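PUA domain-containing protein (Aeropyrum pernix, PDB 2CX0) is of uncharacterised function but carries a PUA domain and probably binds RNA, perhaps in connection with translation initiation. Local coordinates at residues A[32-38]-A[89-93]. Coordinates in Å, arbitrary orientation, origin at the centre of the assembly. Residue numbers count along the deposited sequence, not the author numbering.
Sequences PYYTRIP and DWLKG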
loop_
_atom_site.group_PDB
_atom_site.type_symbol
_atom_site.label_atom_id
_atom_site.label_comp_id
_atom_site.label_asym_id
_atom_site.label_seq_id
_atom_site.Cartn_x
_atom_site.Cartn_y
_atom_site.Cartn_z
ATOM N N PRO A 32 8.322 12.943 -3.720
ATOM C CA PRO A 32 8.471 13.419 -2.351
ATOM C C PRO A 32 8.205 12.406 -1.280
ATOM O O PRO A 32 8.657 12.614 -0.162
ATOM C CB PRO A 32 7.445 14.547 -2.250
ATOM C CG PRO A 32 7.109 14.873 -3.725
ATOM C CD PRO A 32 7.147 13.539 -4.364
ATOM N N TYR A 33 7.460 11.331 -1.585
ATOM C CA TYR A 33 7.075 10.381 -0.528
ATOM C C TYR A 33 7.719 9.006 -0.422
ATOM O O TYR A 33 7.424 8.262 0.508
ATOM C CB TYR A 33 5.567 10.210 -0.605
ATOM C CG TYR A 33 4.880 11.521 -0.607
ATOM C CD1 TYR A 33 4.885 12.335 0.540
ATOM C CD2 TYR A 33 4.213 11.984 -1.762
ATOM C CE1 TYR A 33 4.228 13.573 0.524
ATOM C CE2 TYR A 33 3.559 13.209 -1.778
ATOM C CZ TYR A 33 3.565 13.997 -0.637
ATOM O OH TYR A 33 2.870 15.190 -0.604
ATOM N N TYR A 34 8.609 8.685 -1.353
ATOM C CA TYR A 34 9.226 7.373 -1.427
ATOM C C TYR A 34 10.690 7.593 -1.711
ATOM O O TYR A 34 11.056 8.645 -2.239
ATOM C CB TYR A 34 8.580 6.605 -2.597
ATOM C CG TYR A 34 7.103 6.413 -2.357
ATOM C CD1 TYR A 34 6.660 5.544 -1.345
ATOM C CD2 TYR A 34 6.157 7.139 -3.074
ATOM C CE1 TYR A 34 5.295 5.399 -1.061
ATOM C CE2 TYR A 34 4.790 7.017 -2.803
ATOM C CZ TYR A 34 4.368 6.133 -1.793
ATOM O OH TYR A 34 3.052 5.965 -1.550
ATOM N N THR A 35 11.505 6.595 -1.402
ATOM C CA THR A 35 12.938 6.690 -1.640
ATOM C C THR A 35 13.207 6.804 -3.128
ATOM O O THR A 35 14.079 7.565 -3.556
ATOM C CB THR A 35 13.645 5.445 -1.093
ATOM O OG1 THR A 35 13.414 5.358 0.321
ATOM C CG2 THR A 35 15.120 5.482 -1.350
ATOM N N ARG A 36 12.475 6.044 -3.920
ATOM C CA ARG A 36 12.675 6.105 -5.374
ATOM C C ARG A 36 11.458 5.550 -6.107
ATOM O O ARG A 36 10.641 4.866 -5.502
ATOM C CB ARG A 36 13.886 5.265 -5.778
ATOM C CG ARG A 36 13.613 3.765 -5.712
ATOM C CD ARG A 36 14.884 2.902 -5.987
ATOM N NE ARG A 36 15.828 3.004 -4.888
ATOM C CZ ARG A 36 15.893 2.146 -3.884
ATOM N NH1 ARG A 36 15.081 1.102 -3.848
ATOM N NH2 ARG A 36 16.756 2.373 -2.905
ATOM N N ILE A 37 11.353 5.861 -7.396
ATOM C CA ILE A 37 10.304 5.301 -8.227
ATOM C C ILE A 37 10.772 3.858 -8.466
ATOM O O ILE A 37 11.854 3.590 -8.980
ATOM C CB ILE A 37 10.145 6.054 -9.567
ATOM C CG1 ILE A 37 9.294 7.341 -9.352
ATOM C CG2 ILE A 37 9.322 5.202 -10.533
ATOM C CD1 ILE A 37 9.941 8.428 -8.622
ATOM N N PRO A 38 9.935 2.903 -8.107
ATOM C CA PRO A 38 10.230 1.484 -8.236
ATOM C C PRO A 38 10.225 0.891 -9.643
ATOM O O PRO A 38 10.801 -0.158 -9.867
ATOM C CB PRO A 38 9.186 0.868 -7.321
ATOM C CG PRO A 38 8.016 1.751 -7.539
ATOM C CD PRO A 38 8.598 3.136 -7.545
ATOM N N ASP A 89 11.873 -1.989 -0.748
ATOM C CA ASP A 89 13.046 -1.151 -0.514
ATOM C C ASP A 89 12.888 0.294 -1.027
ATOM O O ASP A 89 13.583 1.174 -0.579
ATOM C CB ASP A 89 14.317 -1.807 -1.093
ATOM C CG ASP A 89 15.574 -1.118 -0.610
ATOM O OD1 ASP A 89 15.870 -1.258 0.591
ATOM O OD2 ASP A 89 16.241 -0.404 -1.420
ATOM N N TRP A 90 11.961 0.519 -1.938
ATOM C CA TRP A 90 11.704 1.858 -2.451
ATOM C C TRP A 90 10.856 2.740 -1.491
ATOM O O TRP A 90 10.701 3.957 -1.705
ATOM C CB TRP A 90 11.019 1.743 -3.808
ATOM C CG TRP A 90 9.665 1.106 -3.776
ATOM C CD1 TRP A 90 9.372 -0.233 -3.635
ATOM C CD2 TRP A 90 8.404 1.784 -3.866
ATOM N NE1 TRP A 90 8.009 -0.425 -3.625
ATOM C CE2 TRP A 90 7.388 0.796 -3.771
ATOM C CE3 TRP A 90 8.031 3.130 -4.021
ATOM C CZ2 TRP A 90 6.011 1.117 -3.831
ATOM C CZ3 TRP A 90 6.659 3.457 -4.074
ATOM C CH2 TRP A 90 5.669 2.450 -3.979
ATOM N N LEU A 91 10.297 2.131 -0.442
ATOM C CA LEU A 91 9.523 2.898 0.563
ATOM C C LEU A 91 10.497 3.540 1.521
ATOM O O LEU A 91 11.616 3.037 1.700
ATOM C CB LEU A 91 8.625 1.954 1.374
ATOM C CG LEU A 91 7.655 1.141 0.489
ATOM C CD1 LEU A 91 6.909 0.120 1.477
ATOM C CD2 LEU A 91 6.662 2.013 -0.266
ATOM N N LYS A 92 10.097 4.637 2.159
ATOM C CA LYS A 92 10.997 5.301 3.139
ATOM C C LYS A 92 11.233 4.367 4.347
ATOM O O LYS A 92 12.285 4.391 4.988
ATOM C CB LYS A 92 10.351 6.577 3.591
ATOM C CG LYS A 92 10.409 7.639 2.494
ATOM C CD LYS A 92 9.982 8.984 3.043
ATOM C CE LYS A 92 10.054 10.075 1.975
ATOM N NZ LYS A 92 11.391 10.740 1.874
ATOM N N GLY A 93 10.234 3.555 4.674
ATOM C CA GLY A 93 10.439 2.642 5.781
ATOM C C GLY A 93 9.430 1.507 5.856
ATOM O O GLY A 93 8.408 1.504 5.155
HETATM O O HOH W 1 7.598 5.686 1.771
HETATM O O HOH W 2 14.301 2.950 1.210
#
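Trp90 has the most surface covered here, followed by Lys92 and Tyr34. The indole of Trp90 lies among Tyr34, Arg36 and Pro38. Pro38 CB sits over one face, 3.6 Å from the centroid of the Trp90 five-membered ring, a CH-pi contact. The Tyr34 ring meets the indole obliquely, with Tyr34 CD1 3.4 Å from Trp90 CZ3. Leu83 and Pro78 also touch Trp90. Tyr34 OH is hydrogen-bonded to Ile76 O, so its hydroxyl is satisfied. The backbones join directly through Thr35 N, which donates to Trp90 O at 2.8 Å. One water bridges Tyr33 O and Lys92 N. Another links Thr35 OG1 with Asp89 O and Leu91 O. The Lys92 chain lies along the backbone of 32-34, with Lys92 CE 3.5 Å from Tyr33 C. At the exposed margin, Arg36 NH1 forms a salt bridge with Asp89 OD2 at 3.1 Å. The contact packs the loop after helix 20-30, in the N-terminal part, against the loop leading into strand 93-97 of the PUA domain. Its chemistry is mixed: packing around Trp90 is aromatic and apolar, one direct hydrogen bond and one water bridge join the backbones, and a second water and a surface ion pair bring in polar side chains.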